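Local coordinates for sepf-like protein (Archaeoglobus fulgidus, PDB 3ZIE) that probably acts in cell division as a membrane anchor for the Z ring, as SepF proteins do, at residues E7-N12 against I31-H36; G24-A29 against Y66-P71; K56-G61 against G73-R78. The protein carries 1 engineered substitution. All blocks are in the same frame, centred on the assembly; numbering follows the deposited sequence.

Contact 1: E7-N12 against I31-H36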
ATOM      1  N   GLU B   7      12.462   0.833  -0.459  1.00 14.10           N
ATOM      2  CA  GLU B   7      12.965   2.150  -0.874  1.00 13.29           C
ATOM      3  C   GLU B   7      13.866   1.861  -2.055  1.00 13.31           C
ATOM      4  O   GLU B   7      14.970   1.311  -1.872  1.00 13.82           O
ATOM      5  CB  GLU B   7      13.768   2.779   0.269  1.00 14.92           C
ATOM      6  CG  GLU B   7      12.878   3.218   1.437  1.00 17.24           C
ATOM      7  CD  GLU B   7      11.750   4.233   1.092  1.00 19.90           C
ATOM      8  OE1 GLU B   7      11.847   5.036   0.137  1.00 22.25           O
ATOM      9  OE2 GLU B   7      10.726   4.273   1.807  1.00 21.09           O
ATOM     10  N   VAL B   8      13.338   2.061  -3.262  1.00 12.52           N
ATOM     11  CA  VAL B   8      14.040   1.582  -4.469  1.00 14.14           C
ATOM     12  C   VAL B   8      14.988   2.698  -4.917  1.00 15.08           C
ATOM     13  O   VAL B   8      14.515   3.772  -5.341  1.00 14.93           O
ATOM     14  CB  VAL B   8      13.057   1.217  -5.641  1.00 13.51           C
ATOM     15  CG1 VAL B   8      13.877   0.760  -6.899  1.00 14.82           C
ATOM     16  CG2 VAL B   8      12.098   0.114  -5.194  1.00 12.75           C
ATOM     17  N   THR B   9      16.286   2.444  -4.807  1.00 16.63           N
ATOM     18  CA  THR B   9      17.296   3.452  -5.209  1.00 18.19           C
ATOM     19  C   THR B   9      18.156   3.037  -6.418  1.00 19.59           C
ATOM     20  O   THR B   9      19.094   3.762  -6.801  1.00 20.02           O
ATOM     21  CB  THR B   9      18.247   3.757  -4.035  1.00 18.40           C
ATOM     22  OG1 THR B   9      18.690   2.518  -3.467  1.00 20.62           O
ATOM     23  CG2 THR B   9      17.497   4.572  -2.982  1.00 18.24           C
ATOM     24  N   GLY B  10      17.819   1.899  -7.025  1.00 20.57           N
ATOM     25  CA  GLY B  10      18.601   1.291  -8.119  1.00 21.42           C
ATOM     26  C   GLY B  10      18.190  -0.155  -8.291  1.00 21.47           C
ATOM     27  O   GLY B  10      17.223  -0.622  -7.652  1.00 23.59           O
ATOM     28  N   LEU B  11      18.945  -0.916  -9.074  1.00 19.85           N
ATOM     29  CA  LEU B  11      18.567  -2.294  -9.338  1.00 19.38           C
ATOM     30  C   LEU B  11      18.851  -3.265  -8.162  1.00 19.11           C
ATOM     31  O   LEU B  11      18.374  -4.397  -8.146  1.00 16.63           O
ATOM     32  CB  LEU B  11      19.250  -2.790 -10.620  1.00 21.54           C
ATOM     33  CG  LEU B  11      18.530  -2.403 -11.930  1.00 22.95           C
ATOM     34  CD1 LEU B  11      19.507  -2.266 -13.059  1.00 26.30           C
ATOM     35  CD2 LEU B  11      17.517  -3.490 -12.255  1.00 26.06           C
ATOM     36  N   ASN B  12      19.588  -2.815  -7.157  1.00 18.94           N
ATOM     37  CA  ASN B  12      19.952  -3.720  -6.056  1.00 20.50           C
ATOM     38  C   ASN B  12      18.803  -4.144  -5.094  1.00 19.87           C
ATOM     39  O   ASN B  12      18.979  -5.116  -4.334  1.00 22.02           O
ATOM     40  CB  ASN B  12      21.114  -3.129  -5.251  1.00 21.92           C
ATOM     41  CG  ASN B  12      22.377  -3.026  -6.060  1.00 25.05           C
ATOM     42  OD1 ASN B  12      23.134  -2.029  -5.966  1.00 25.83           O
ATOM     43  ND2 ASN B  12      22.617  -4.045  -6.876  1.00 23.88           N
ATOM     44  N   ILE B  31       9.483   4.445  -5.513  1.00 12.86           N
ATOM     45  CA  ILE B  31      10.404   4.690  -6.643  1.00 12.59           C
ATOM     46  C   ILE B  31      10.780   6.172  -6.816  1.00 13.28           C
ATOM     47  O   ILE B  31      11.373   6.531  -7.866  1.00 12.01           O
ATOM     48  CB  ILE B  31       9.817   4.167  -8.025  1.00 13.16           C
ATOM     49  CG1 ILE B  31       8.453   4.850  -8.284  1.00 15.43           C
ATOM     50  CG2 ILE B  31       9.933   2.583  -8.041  1.00 13.00           C
ATOM     51  CD1 ILE B  31       7.727   4.587  -9.577  1.00 18.98           C
ATOM     52  N   ALA B  32      10.437   7.015  -5.820  1.00 12.86           N
ATOM     53  CA  ALA B  32      10.649   8.472  -5.932  1.00 13.78           C
ATOM     54  C   ALA B  32      12.052   8.808  -6.366  1.00 14.93           C
ATOM     55  O   ALA B  32      12.263   9.733  -7.184  1.00 14.87           O
ATOM     56  CB  ALA B  32      10.357   9.166  -4.552  1.00 14.33           C
ATOM     57  N   PHE B  33      13.011   8.066  -5.808  1.00 14.84           N
ATOM     58  CA  PHE B  33      14.415   8.403  -5.953  1.00 17.20           C
ATOM     59  C   PHE B  33      14.954   8.270  -7.359  1.00 17.79           C
ATOM     60  O   PHE B  33      15.984   8.908  -7.709  1.00 15.94           O
ATOM     61  CB  PHE B  33      15.308   7.588  -4.997  1.00 16.96           C
ATOM     62  CG  PHE B  33      16.728   8.120  -4.912  1.00 20.40           C
ATOM     63  CD1 PHE B  33      16.987   9.375  -4.311  1.00 22.88           C
ATOM     64  CD2 PHE B  33      17.813   7.397  -5.486  1.00 20.96           C
ATOM     65  CE1 PHE B  33      18.320   9.900  -4.248  1.00 23.77           C
ATOM     66  CE2 PHE B  33      19.135   7.893  -5.408  1.00 22.52           C
ATOM     67  CZ  PHE B  33      19.389   9.139  -4.786  1.00 24.12           C
ATOM     68  N   ILE B  34      14.318   7.380  -8.132  1.00 17.05           N
ATOM     69  CA  ILE B  34      14.809   7.045  -9.457  1.00 16.36           C
ATOM     70  C   ILE B  34      13.837   7.522 -10.526  1.00 16.93           C
ATOM     71  O   ILE B  34      14.000   7.157 -11.694  1.00 17.70           O
ATOM     72  CB  ILE B  34      15.053   5.507  -9.621  1.00 15.41           C
ATOM     73  CG1 ILE B  34      13.760   4.683  -9.388  1.00 17.63           C
ATOM     74  CG2 ILE B  34      16.182   5.031  -8.736  1.00 16.81           C
ATOM     75  CD1 ILE B  34      13.816   3.159  -9.804  1.00 12.28           C
ATOM     76  N   LYS B  35      12.833   8.322 -10.157  1.00 16.36           N
ATOM     77  CA  LYS B  35      11.890   8.834 -11.149  1.00 19.26           C
ATOM     78  C   LYS B  35      12.587   9.704 -12.211  1.00 20.16           C
ATOM     79  O   LYS B  35      12.097   9.828 -13.329  1.00 20.31           O
ATOM     80  CB  LYS B  35      10.736   9.599 -10.522  1.00 19.29           C
ATOM     81  CG  LYS B  35       9.518   8.703 -10.176  1.00 22.31           C
ATOM     82  CD  LYS B  35       8.304   9.529  -9.900  1.00 25.21           C
ATOM     83  CE  LYS B  35       7.580   9.951 -11.155  1.00 25.32           C
ATOM     84  NZ  LYS B  35       6.327   9.150 -11.369  1.00 25.31           N
ATOM     85  N   HIS B  36      13.758  10.245 -11.888  1.00 20.89           N
ATOM     86  CA  HIS B  36      14.471  11.036 -12.900  1.00 22.08           C
ATOM     87  C   HIS B  36      15.745  10.393 -13.358  1.00 22.34           C
ATOM     88  O   HIS B  36      16.592  11.041 -13.957  1.00 23.59           O
ATOM     89  CB  HIS B  36      14.653  12.495 -12.489  1.00 23.35           C
ATOM     90  CG  HIS B  36      13.360  13.264 -12.511  1.00 25.75           C
ATOM     91  ND1 HIS B  36      12.820  13.780 -13.671  1.00 27.74           N
ATOM     92  CD2 HIS B  36      12.452  13.515 -11.533  1.00 27.41           C
ATOM     93  CE1 HIS B  36      11.658  14.353 -13.401  1.00 29.37           C
ATOM     94  NE2 HIS B  36      11.429  14.238 -12.104  1.00 29.30           N
TER
HETATM   95  O   HOH W   1      12.805   5.698  -4.080  1.00 19.17           O
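Phe33 and Thr9 meet obliquely: the methyl CG2 of Thr9 comes within 3.8 Å of CD2 of the Phe33 ring, the nearest ring atoms being CD2 and CG. The ring gets there because its CG stands anti to the backbone N (chi1 -168°). A second flat group, the Thr9-Gly10 peptide, carries on one face the methyl CG2 of Ile34, which lies 3.6 Å from Thr9 C. Deeper in, Val8 CG1 touches Ile34 CD1 at 3.8 Å, and Val8 CB reaches Ile31 CG2 at 4.2 Å. Val8 continues inward onto Val44 of helix 38-55, whereas Thr9 packs outward on Ser83 of the second subunit. Residues 32-34 form a short 3-10 turn, whose closing bond runs from Ile34 N to Ile31 O (3.1 Å). No direct hydrogen bond spans the two loops; one water does, donating to Val8 O (2.9 Å) and accepting from Phe33 N (2.9 Å). The direct side-chain contacts are therefore apolar, from buried valine and isoleucines to Thr9 and Phe33, which are exposed, with one water linking Val8 O to Phe33 N, which do not bond directly.

Contact 2: G24-A29 against Y66-P71. Engineered in segment 66-71: Met69 (natural residue Ile).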
ATOM      1  N   GLY B  24       4.866 -15.009  -0.952  1.00 11.26           N
ATOM      2  CA  GLY B  24       3.438 -14.789  -0.793  1.00  9.51           C
ATOM      3  C   GLY B  24       3.112 -13.477  -0.082  1.00  8.54           C
ATOM      4  O   GLY B  24       1.960 -13.275   0.366  1.00  8.49           O
ATOM      5  N   ASN B  25       4.120 -12.622   0.077  1.00  8.03           N
ATOM      6  CA  ASN B  25       3.957 -11.296   0.713  1.00  8.62           C
ATOM      7  C   ASN B  25       3.705 -10.166  -0.299  1.00  8.60           C
ATOM      8  O   ASN B  25       3.922 -10.360  -1.507  1.00  7.21           O
ATOM      9  CB  ASN B  25       5.145 -11.012   1.637  1.00  7.75           C
ATOM     10  CG  ASN B  25       5.265 -12.058   2.738  1.00  9.59           C
ATOM     11  OD1 ASN B  25       6.379 -12.581   3.038  1.00 12.09           O
ATOM     12  ND2 ASN B  25       4.140 -12.393   3.342  1.00  5.86           N
ATOM     13  N   ILE B  26       3.265  -8.999   0.210  1.00  7.62           N
ATOM     14  CA  ILE B  26       2.907  -7.820  -0.607  1.00  7.01           C
ATOM     15  C   ILE B  26       4.053  -6.820  -0.431  1.00  8.41           C
ATOM     16  O   ILE B  26       4.567  -6.642   0.698  1.00  8.21           O
ATOM     17  CB  ILE B  26       1.571  -7.221  -0.171  1.00  7.78           C
ATOM     18  CG1 ILE B  26       0.431  -8.238  -0.474  1.00  8.38           C
ATOM     19  CG2 ILE B  26       1.272  -5.764  -0.829  1.00  7.48           C
ATOM     20  CD1 ILE B  26      -0.836  -7.982   0.278  1.00  9.25           C
ATOM     21  N   VAL B  27       4.481  -6.201  -1.532  1.00  6.67           N
ATOM     22  CA  VAL B  27       5.502  -5.162  -1.454  1.00  7.01           C
ATOM     23  C   VAL B  27       4.956  -3.858  -2.000  1.00  7.62           C
ATOM     24  O   VAL B  27       4.359  -3.842  -3.100  1.00  7.26           O
ATOM     25  CB  VAL B  27       6.758  -5.519  -2.272  1.00  7.72           C
ATOM     26  CG1 VAL B  27       7.777  -4.357  -2.238  1.00  8.65           C
ATOM     27  CG2 VAL B  27       7.379  -6.818  -1.768  1.00  7.84           C
ATOM     28  N   VAL B  28       5.135  -2.784  -1.229  1.00  7.09           N
ATOM     29  CA  VAL B  28       4.832  -1.445  -1.704  1.00  8.42           C
ATOM     30  C   VAL B  28       6.210  -0.803  -1.922  1.00  9.85           C
ATOM     31  O   VAL B  28       7.022  -0.658  -1.001  1.00 10.58           O
ATOM     32  CB  VAL B  28       3.954  -0.651  -0.723  1.00  8.99           C
ATOM     33  CG1 VAL B  28       3.640   0.815  -1.294  1.00 10.42           C
ATOM     34  CG2 VAL B  28       2.612  -1.369  -0.522  1.00  8.78           C
ATOM     35  N   ALA B  29       6.521  -0.487  -3.174  1.00 11.06           N
ATOM     36  CA  ALA B  29       7.865   0.029  -3.516  1.00 12.40           C
ATOM     37  C   ALA B  29       7.854   1.533  -3.759  1.00 13.33           C
ATOM     38  O   ALA B  29       7.022   2.059  -4.548  1.00 13.86           O
ATOM     39  CB  ALA B  29       8.393  -0.730  -4.745  1.00 12.36           C
ATOM     40  N   TYR B  66       4.996   5.612  -5.810  1.00 14.63           N
ATOM     41  CA  TYR B  66       4.891   4.236  -5.311  1.00 11.90           C
ATOM     42  C   TYR B  66       4.290   3.290  -6.351  1.00 10.47           C
ATOM     43  O   TYR B  66       3.539   3.690  -7.217  1.00 10.27           O
ATOM     44  CB  TYR B  66       3.983   4.145  -4.058  1.00 12.29           C
ATOM     45  CG  TYR B  66       4.596   4.811  -2.887  1.00 12.13           C
ATOM     46  CD1 TYR B  66       5.496   4.139  -2.068  1.00 11.40           C
ATOM     47  CD2 TYR B  66       4.272   6.120  -2.588  1.00 13.58           C
ATOM     48  CE1 TYR B  66       6.092   4.794  -0.968  1.00 13.23           C
ATOM     49  CE2 TYR B  66       4.887   6.781  -1.521  1.00 14.92           C
ATOM     50  CZ  TYR B  66       5.793   6.099  -0.725  1.00 12.98           C
ATOM     51  OH  TYR B  66       6.372   6.758   0.334  1.00 13.74           O
ATOM     52  N   VAL B  67       4.578   2.018  -6.189  1.00 10.62           N
ATOM     53  CA  VAL B  67       3.960   0.964  -6.982  1.00 11.99           C
ATOM     54  C   VAL B  67       3.591  -0.136  -5.993  1.00 12.50           C
ATOM     55  O   VAL B  67       4.381  -0.486  -5.136  1.00 12.71           O
ATOM     56  CB  VAL B  67       4.992   0.434  -8.029  1.00 13.42           C
ATOM     57  CG1 VAL B  67       4.461  -0.662  -8.780  1.00 15.74           C
ATOM     58  CG2 VAL B  67       5.247   1.528  -9.067  1.00 14.63           C
ATOM     59  N   ILE B  68       2.398  -0.688  -6.110  1.00 11.90           N
ATOM     60  CA  ILE B  68       1.956  -1.756  -5.213  1.00 10.09           C
ATOM     61  C   ILE B  68       2.094  -3.063  -5.991  1.00 11.52           C
ATOM     62  O   ILE B  68       1.604  -3.175  -7.125  1.00  9.42           O
ATOM     63  CB  ILE B  68       0.494  -1.594  -4.783  1.00 10.51           C
ATOM     64  CG1 ILE B  68       0.232  -0.262  -4.053  1.00 11.00           C
ATOM     65  CG2 ILE B  68       0.092  -2.769  -3.883  1.00 10.97           C
ATOM     66  CD1 ILE B  68      -1.287   0.144  -3.976  1.00 11.55           C
HETATM   67  N   MSE B  69       2.758  -4.038  -5.390  1.00 10.46           N
HETATM   68  CA  MSE B  69       2.941  -5.339  -6.026  1.00 12.61           C
HETATM   69  C   MSE B  69       2.344  -6.428  -5.187  1.00 11.63           C
HETATM   70  O   MSE B  69       2.641  -6.516  -3.980  1.00 11.19           O
HETATM   71  CB  MSE B  69       4.450  -5.575  -6.180  1.00 12.09           C
HETATM   72  CG  MSE B  69       5.048  -4.492  -7.139  1.00 17.01           C
HETATM   73 SE   MSE B  69       6.771  -5.227  -7.295  1.00 31.11          SE
HETATM   74  CE  MSE B  69       5.831  -6.679  -8.578  1.00  9.36           C
ATOM     75  N   THR B  70       1.520  -7.286  -5.796  1.00 11.51           N
ATOM     76  CA  THR B  70       0.874  -8.353  -5.002  1.00  9.92           C
ATOM     77  C   THR B  70       1.309  -9.741  -5.481  1.00  9.78           C
ATOM     78  O   THR B  70       1.669  -9.889  -6.680  1.00 10.32           O
ATOM     79  CB  THR B  70      -0.642  -8.288  -5.088  1.00 11.14           C
ATOM     80  OG1 THR B  70      -1.046  -8.347  -6.452  1.00 12.20           O
ATOM     81  CG2 THR B  70      -1.173  -6.974  -4.476  1.00 11.80           C
ATOM     82  N   PRO B  71       1.248 -10.749  -4.585  1.00  8.76           N
ATOM     83  CA  PRO B  71       1.605 -12.089  -4.971  1.00  8.39           C
ATOM     84  C   PRO B  71       0.410 -12.841  -5.563  1.00  9.73           C
ATOM     85  O   PRO B  71      -0.700 -12.282  -5.667  1.00  8.78           O
ATOM     86  CB  PRO B  71       1.984 -12.730  -3.620  1.00  8.71           C
ATOM     87  CG  PRO B  71       0.926 -12.103  -2.671  1.00  7.27           C
ATOM     88  CD  PRO B  71       0.979 -10.660  -3.116  1.00  7.43           C
TER
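Val27 and Met69 form an antiparallel hydrogen-bonded pair: Met69 N to Val27 O (2.8 Å) and Val27 N to Met69 O (3.1 Å). Ala29 and Val67 repeat the pattern, with Ala29 N meeting Val67 O almost straight (168° at the hydrogen). Val28 and Ile68 are the non-hydrogen-bonded pair, and the strand axes run at 169°. This ladder is the tight part. Val27, Ala29, Val67 and Met69 share one face; Met69, an engineered selenomethionine, reaches Ile17 and Ile21 of helix 14-22. On the other face Val28 packs against Leu62 of the second subunit.

Past the ladder the hydrogen bonds stop but packing stays close at Pro71; the more open parts are Gly24 and Tyr66, both partly exposed. Tyr66 CD1 lies 3.9 Å from Val28 CG1. Gly24 ends a helix in a Schellman motif, and Pro71 supplies only carbon: CG to Gly24 O (3.4 Å), CD to Asn25 O (3.4 Å) and Ile26 CG1 (3.6 Å). Ile26 CG2, anti to the backbone N (CG1 at chi1 -66°), lies against Met69 O. Asn25 O is buried without a polar partner. At Pro71 an alanine, lacking CG and CD, would probably leave a gap beside Ile26 CG1 and Asn25 O less covered. These strands are the inner antiparallel pair of a four-stranded mixed sheet in an alpha/beta sandwich, helices on one face and the dimer partner on the other.

Contact 3: K56-G61 against G73-R78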
ATOM      1  N   LYS B  56       1.519 -14.498 -11.645  1.00  8.29           N
ATOM      2  CA  LYS B  56       0.104 -14.130 -11.793  1.00  9.22           C
ATOM      3  C   LYS B  56      -0.341 -13.157 -10.703  1.00 10.28           C
ATOM      4  O   LYS B  56      -1.472 -13.261 -10.169  1.00  9.83           O
ATOM      5  CB  LYS B  56      -0.839 -15.348 -11.856  1.00 10.28           C
ATOM      6  CG  LYS B  56      -0.399 -16.324 -12.965  1.00 14.46           C
ATOM      7  CD  LYS B  56      -1.373 -17.498 -13.104  1.00 17.23           C
ATOM      8  CE  LYS B  56      -0.962 -18.400 -14.287  1.00 19.77           C
ATOM      9  NZ  LYS B  56      -2.100 -19.372 -14.712  1.00 23.87           N
ATOM     10  N   GLY B  57       0.524 -12.179 -10.423  1.00 10.55           N
ATOM     11  CA  GLY B  57       0.264 -11.215  -9.360  1.00 10.90           C
ATOM     12  C   GLY B  57      -0.164  -9.941 -10.073  1.00 13.01           C
ATOM     13  O   GLY B  57      -0.427  -9.974 -11.283  1.00 12.89           O
ATOM     14  N   ASP B  58      -0.296  -8.850  -9.321  1.00 10.76           N
ATOM     15  CA  ASP B  58      -0.713  -7.593  -9.876  1.00 11.59           C
ATOM     16  C   ASP B  58       0.379  -6.535  -9.594  1.00 11.66           C
ATOM     17  O   ASP B  58       1.212  -6.707  -8.684  1.00  9.74           O
ATOM     18  CB  ASP B  58      -2.019  -7.197  -9.213  1.00 11.50           C
ATOM     19  CG  ASP B  58      -2.867  -6.310 -10.075  1.00 17.26           C
ATOM     20  OD1 ASP B  58      -2.389  -5.850 -11.152  1.00 15.58           O
ATOM     21  OD2 ASP B  58      -4.048  -6.062  -9.658  1.00 19.79           O
ATOM     22  N   ILE B  59       0.397  -5.460 -10.373  1.00 10.26           N
ATOM     23  CA  ILE B  59       1.302  -4.347 -10.058  1.00 11.48           C
ATOM     24  C   ILE B  59       0.588  -3.086 -10.478  1.00 12.05           C
ATOM     25  O   ILE B  59       0.161  -3.011 -11.635  1.00 12.21           O
ATOM     26  CB  ILE B  59       2.661  -4.491 -10.778  1.00 11.95           C
ATOM     27  CG1 ILE B  59       3.572  -3.294 -10.534  1.00 12.55           C
ATOM     28  CG2 ILE B  59       2.487  -4.686 -12.346  1.00 11.93           C
ATOM     29  CD1 ILE B  59       4.999  -3.561 -11.012  1.00 18.27           C
ATOM     30  N   VAL B  60       0.422  -2.128  -9.566  1.00 10.53           N
ATOM     31  CA  VAL B  60      -0.412  -0.955  -9.833  1.00 11.76           C
ATOM     32  C   VAL B  60       0.339   0.292  -9.294  1.00 11.85           C
ATOM     33  O   VAL B  60       0.842   0.256  -8.180  1.00  9.58           O
ATOM     34  CB  VAL B  60      -1.763  -1.161  -9.104  1.00 12.53           C
ATOM     35  CG1 VAL B  60      -2.648   0.029  -9.226  1.00 15.08           C
ATOM     36  CG2 VAL B  60      -2.531  -2.392  -9.728  1.00 14.09           C
ATOM     37  N   GLY B  61       0.385   1.386 -10.046  1.00 10.95           N
ATOM     38  CA  GLY B  61       0.957   2.628  -9.530  1.00 12.58           C
ATOM     39  C   GLY B  61       0.080   3.184  -8.412  1.00 13.54           C
ATOM     40  O   GLY B  61      -1.142   3.007  -8.441  1.00 14.56           O
ATOM     41  N   GLY B  73      -2.822 -14.490  -6.594  1.00 10.78           N
ATOM     42  CA  GLY B  73      -4.191 -14.590  -6.024  1.00 12.85           C
ATOM     43  C   GLY B  73      -4.576 -13.392  -5.155  1.00 15.21           C
ATOM     44  O   GLY B  73      -5.611 -13.436  -4.465  1.00 16.84           O
ATOM     45  N   ILE B  74      -3.730 -12.364  -5.108  1.00 12.41           N
ATOM     46  CA  ILE B  74      -4.114 -11.093  -4.433  1.00 12.96           C
ATOM     47  C   ILE B  74      -4.124 -10.058  -5.544  1.00 12.20           C
ATOM     48  O   ILE B  74      -3.195 -10.002  -6.355  1.00 11.91           O
ATOM     49  CB  ILE B  74      -3.210 -10.707  -3.205  1.00 10.94           C
ATOM     50  CG1 ILE B  74      -3.258 -11.820  -2.115  1.00 11.26           C
ATOM     51  CG2 ILE B  74      -3.602  -9.285  -2.655  1.00 11.02           C
ATOM     52  CD1 ILE B  74      -2.269 -11.679  -0.888  1.00 10.18           C
ATOM     53  N   LYS B  75      -5.239  -9.345  -5.677  1.00 12.72           N
ATOM     54  CA  LYS B  75      -5.372  -8.362  -6.754  1.00 14.79           C
ATOM     55  C   LYS B  75      -5.561  -7.000  -6.130  1.00 14.33           C
ATOM     56  O   LYS B  75      -5.812  -6.901  -4.923  1.00 12.43           O
ATOM     57  CB  LYS B  75      -6.570  -8.653  -7.675  1.00 17.25           C
ATOM     58  CG  LYS B  75      -6.411  -9.937  -8.577  1.00 22.41           C
ATOM     59  CD  LYS B  75      -5.328  -9.698  -9.703  1.00 26.18           C
ATOM     60  CE  LYS B  75      -5.062 -10.914 -10.614  1.00 27.00           C
ATOM     61  NZ  LYS B  75      -6.336 -11.401 -11.260  1.00 31.81           N
ATOM     62  N   VAL B  76      -5.348  -5.960  -6.920  1.00 14.76           N
ATOM     63  CA  VAL B  76      -5.690  -4.606  -6.510  1.00 15.30           C
ATOM     64  C   VAL B  76      -7.046  -4.282  -7.089  1.00 16.36           C
ATOM     65  O   VAL B  76      -7.248  -4.396  -8.298  1.00 17.63           O
ATOM     66  CB  VAL B  76      -4.651  -3.598  -7.004  1.00 15.86           C
ATOM     67  CG1 VAL B  76      -5.026  -2.156  -6.563  1.00 15.49           C
ATOM     68  CG2 VAL B  76      -3.262  -3.960  -6.474  1.00 14.31           C
ATOM     69  N   ASP B  77      -8.007  -3.923  -6.250  1.00 15.80           N
ATOM     70  CA  ASP B  77      -9.291  -3.398  -6.755  1.00 16.20           C
ATOM     71  C   ASP B  77      -9.034  -1.944  -7.185  1.00 16.85           C
ATOM     72  O   ASP B  77      -8.748  -1.075  -6.346  1.00 18.51           O
ATOM     73  CB  ASP B  77     -10.352  -3.510  -5.674  1.00 16.19           C
ATOM     74  CG  ASP B  77     -11.673  -2.876  -6.056  1.00 16.40           C
ATOM     75  OD1 ASP B  77     -11.833  -2.479  -7.242  1.00 14.52           O
ATOM     76  OD2 ASP B  77     -12.541  -2.755  -5.140  1.00 19.02           O
ATOM     77  N   ARG B  78      -9.095  -1.691  -8.496  1.00 16.85           N
ATOM     78  CA  ARG B  78      -8.801  -0.343  -9.063  1.00 16.90           C
ATOM     79  C   ARG B  78      -9.917   0.694  -8.913  1.00 16.81           C
ATOM     80  O   ARG B  78      -9.720   1.858  -9.217  1.00 17.12           O
ATOM     81  CB  ARG B  78      -8.516  -0.444 -10.527  1.00 18.30           C
ATOM     82  CG  ARG B  78      -7.181  -1.158 -10.880  1.00 20.66           C
ATOM     83  CD  ARG B  78      -7.185  -1.255 -12.400  1.00 23.64           C
ATOM     84  NE  ARG B  78      -5.920  -1.645 -13.016  1.00 29.54           N
ATOM     85  CZ  ARG B  78      -4.730  -1.228 -12.640  1.00 28.09           C
ATOM     86  NH1 ARG B  78      -4.642  -0.385 -11.641  1.00 31.32           N
ATOM     87  NH2 ARG B  78      -3.643  -1.644 -13.285  1.00 31.24           N
TER
HETATM   88  O   HOH W   2      -3.555 -14.971  -9.565  1.00 13.63           O
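Asp58 reaches across to Val76, and its side chain can be followed atom by atom. CB lies beside Ile74 O and the aliphatic CD of Lys75, both at 4.2 Å. CG stands roughly anti to the backbone N, which turns the carboxylate toward strand 75-78. There OD2 accepts from Val76 N at 3.0 Å; the bond is nearly straight (170° at the hydrogen) and reaches the oxygen on its anti side, 19° out of the carboxylate plane. OD1 turns back to its own strand and takes a weak bond from Ile59 N. The carboxylate thus bonds the Val76 backbone firmly and its own strand weakly.

Further along, Val60 and Val76 reach toward each other tip to tip, CG2 of Val60 lying 3.7 Å from CB of Val76. Arg78 comes to Val60 from the opposite direction and presents the edge of its guanidinium group to Val60 CG1, while its CZ lies 3.8 Å from Val60 CG2. Near the other end, one water receives a weak bond from Gly73 N and donates to Lys56 O (2.8 Å), at the residue where a helix ends in a Schellman motif.

The axes of strands 58-61 and 75-78 stay 6.7 Å apart and diverge by 40°, so no regular ladder joins them. Thr70 OG1 helps bridge the gap, bonded to both Asp58 N and Ile74 O, while Lys75 to Asp77 pair instead in a parallel ladder with a strand of the second subunit. The charged ends of Lys75 and Arg78 lie near the Asp58 carboxylate without touching it, which may help keep it ionised. The segments are joined by one good side-chain-to-backbone bond, a water bridge weak on one side, and valine packing, not by backbone pairing.

How the contacts relate
Contact 2 lies at the middle of the fold, its centre about 4 Å from the chain's, while contacts 1 and 3 sit on opposite sides, their centres about 21 Å apart. Centre to centre, contact 2 is about 15 Å from contact 1, which it touches through Ala29 with Val8 and Val67 with Ile31, and about 8 Å from contact 3, where strands 66-70 and 58-62 pair, probably through Ile68 N to Val60 O and Thr70 N to Asp58 O. Contact 2's segments alternate along the chain with each neighbour's; contact 1 closes before contact 3 opens. All three touch the second subunit, and the parallel ladder of 75-77 continues the sheet into it.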